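Local coordinates for packaging protein UL32 (Human herpesvirus 8 type M, PDB 6XF9) that forms a pentameric ring required for herpesviral packaging and probably guides new capsids to nuclear replication compartments, where viral DNA is cleaved and packaged, at residues M123-Q128 with P282-R287. Sequence-based numbering, arbitrary orientation.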
loop_
_atom_site.group_PDB
_atom_site.type_symbol
_atom_site.label_atom_id
_atom_site.label_comp_id
_atom_site.label_asym_id
_atom_site.label_seq_id
_atom_site.Cartn_x
_atom_site.Cartn_y
_atom_site.Cartn_z
ATOM N N MET D 123 -40.477 6.564 21.703
ATOM C CA MET D 123 -39.769 7.801 21.437
ATOM C C MET D 123 -39.652 8.040 19.943
ATOM O O MET D 123 -39.831 7.126 19.127
ATOM C CB MET D 123 -38.393 7.769 22.072
ATOM C CG MET D 123 -38.555 7.603 23.537
ATOM S SD MET D 123 -37.537 8.760 24.405
ATOM C CE MET D 123 -37.898 8.251 26.067
ATOM N N GLY D 124 -39.304 9.290 19.611
ATOM C CA GLY D 124 -39.119 9.666 18.217
ATOM C C GLY D 124 -38.218 8.707 17.474
ATOM O O GLY D 124 -38.489 8.339 16.329
ATOM N N ILE D 125 -37.137 8.274 18.117
ATOM C CA ILE D 125 -36.240 7.357 17.428
ATOM C C ILE D 125 -36.961 6.052 17.115
ATOM O O ILE D 125 -36.701 5.432 16.078
ATOM C CB ILE D 125 -34.960 7.132 18.258
ATOM C CG1 ILE D 125 -33.865 6.527 17.381
ATOM C CG2 ILE D 125 -35.234 6.241 19.473
ATOM C CD1 ILE D 125 -33.629 7.311 16.115
ATOM N N ASP D 126 -37.906 5.628 17.968
ATOM C CA ASP D 126 -38.596 4.359 17.726
ATOM C C ASP D 126 -39.534 4.452 16.529
ATOM O O ASP D 126 -39.634 3.500 15.738
ATOM C CB ASP D 126 -39.375 3.929 18.964
ATOM C CG ASP D 126 -38.491 3.758 20.177
ATOM O OD1 ASP D 126 -37.551 2.931 20.099
ATOM O OD2 ASP D 126 -38.748 4.431 21.210
ATOM N N LEU D 127 -40.236 5.591 16.395
ATOM C CA LEU D 127 -41.070 5.851 15.222
ATOM C C LEU D 127 -40.230 5.946 13.951
ATOM O O LEU D 127 -40.612 5.414 12.903
ATOM C CB LEU D 127 -41.868 7.134 15.427
ATOM C CG LEU D 127 -42.841 7.094 16.605
ATOM C CD1 LEU D 127 -43.418 8.480 16.864
ATOM C CD2 LEU D 127 -43.958 6.090 16.385
ATOM N N GLN D 128 -39.119 6.691 14.005
ATOM C CA GLN D 128 -38.218 6.810 12.858
ATOM C C GLN D 128 -37.671 5.455 12.415
ATOM O O GLN D 128 -37.623 5.150 11.219
ATOM C CB GLN D 128 -37.060 7.720 13.224
ATOM C CG GLN D 128 -37.408 9.163 13.354
ATOM C CD GLN D 128 -36.162 10.012 13.405
ATOM O OE1 GLN D 128 -35.573 10.325 12.376
ATOM N NE2 GLN D 128 -35.720 10.344 14.611
ATOM N N PRO D 282 -33.907 12.813 11.350
ATOM C CA PRO D 282 -32.854 11.810 11.093
ATOM C C PRO D 282 -31.468 12.147 11.654
ATOM O O PRO D 282 -30.698 11.222 11.952
ATOM C CB PRO D 282 -32.834 11.716 9.562
ATOM C CG PRO D 282 -33.836 12.780 9.048
ATOM C CD PRO D 282 -34.772 12.993 10.175
ATOM N N THR D 283 -31.094 13.419 11.773
ATOM C CA THR D 283 -29.738 13.753 12.197
ATOM C C THR D 283 -29.584 13.922 13.714
ATOM O O THR D 283 -28.462 14.136 14.190
ATOM C CB THR D 283 -29.282 15.022 11.484
ATOM O OG1 THR D 283 -30.001 16.123 12.032
ATOM C CG2 THR D 283 -29.590 14.940 10.005
ATOM N N LEU D 284 -30.668 13.846 14.487
ATOM C CA LEU D 284 -30.588 13.811 15.948
ATOM C C LEU D 284 -29.887 15.040 16.529
ATOM O O LEU D 284 -29.172 14.946 17.533
ATOM C CB LEU D 284 -29.903 12.527 16.424
ATOM C CG LEU D 284 -30.703 11.297 15.994
ATOM C CD1 LEU D 284 -30.093 9.993 16.499
ATOM C CD2 LEU D 284 -32.120 11.460 16.481
ATOM N N GLY D 285 -30.050 16.194 15.894
ATOM C CA GLY D 285 -29.468 17.421 16.402
ATOM C C GLY D 285 -29.642 18.526 15.385
ATOM O O GLY D 285 -29.991 18.290 14.224
ATOM N N LEU D 286 -29.452 19.750 15.823
ATOM C CA LEU D 286 -29.501 20.883 14.958
ATOM C C LEU D 286 -28.181 21.628 15.012
ATOM O O LEU D 286 -27.916 22.305 15.933
ATOM C CB LEU D 286 -30.631 21.786 15.380
ATOM C CG LEU D 286 -30.799 23.043 14.606
ATOM C CD1 LEU D 286 -30.869 22.689 13.178
ATOM C CD2 LEU D 286 -32.078 23.682 14.939
ATOM N N ARG D 287 -27.425 21.582 13.944
ATOM C CA ARG D 287 -26.134 22.199 13.842
ATOM C C ARG D 287 -26.093 23.090 12.653
ATOM O O ARG D 287 -26.717 22.787 11.704
ATOM C CB ARG D 287 -25.143 21.140 13.539
ATOM C CG ARG D 287 -24.577 20.455 14.714
ATOM C CD ARG D 287 -23.785 19.283 14.243
ATOM N NE ARG D 287 -24.629 18.153 14.078
ATOM C CZ ARG D 287 -25.034 17.405 15.074
ATOM N NH1 ARG D 287 -24.651 17.701 16.285
ATOM N NH2 ARG D 287 -25.813 16.380 14.850
#
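At the start of helix 124-133, which presents Ile125 and Gln128 to Pro282 and Leu284, Asp126 OD2 accepts the N-H of Met123 over 2.8 Å, using the lone pair that faces away from OD1. Met123 is the N-cap and Asp126 the N3 residue, so the bond matches one half of a capping box; the methionine side chain has no polar group for the other. Arg53 adds a long, weak ion pair to OD2, and Ser45 binds OD1. Gln128 reaches across with CG beside its backbone N (chi1 -71°) and the chain extended beyond it, bringing the O and N end of the amide, roughly edge-on, to the loop. Its OE1 sits 3.2 Å from Pro282 N, which has no hydrogen to give, and 3.6 Å from Pro282 CD, a van der Waals approach, while NE2 makes a weak hydrogen bond to His281 O. The same helix carries His130, which with Cys52, Cys55 and Cys136 binds a zinc ion, while the loop runs between the short strands 271-272 and 288-289. Leu284 CD2 lies 4.2 Å from Gln128 NE2 and 4.4 Å from Ile125 CD1, a loose methyl contact. Leu284 also touches Ile159 and Leu163 of helix 145-164.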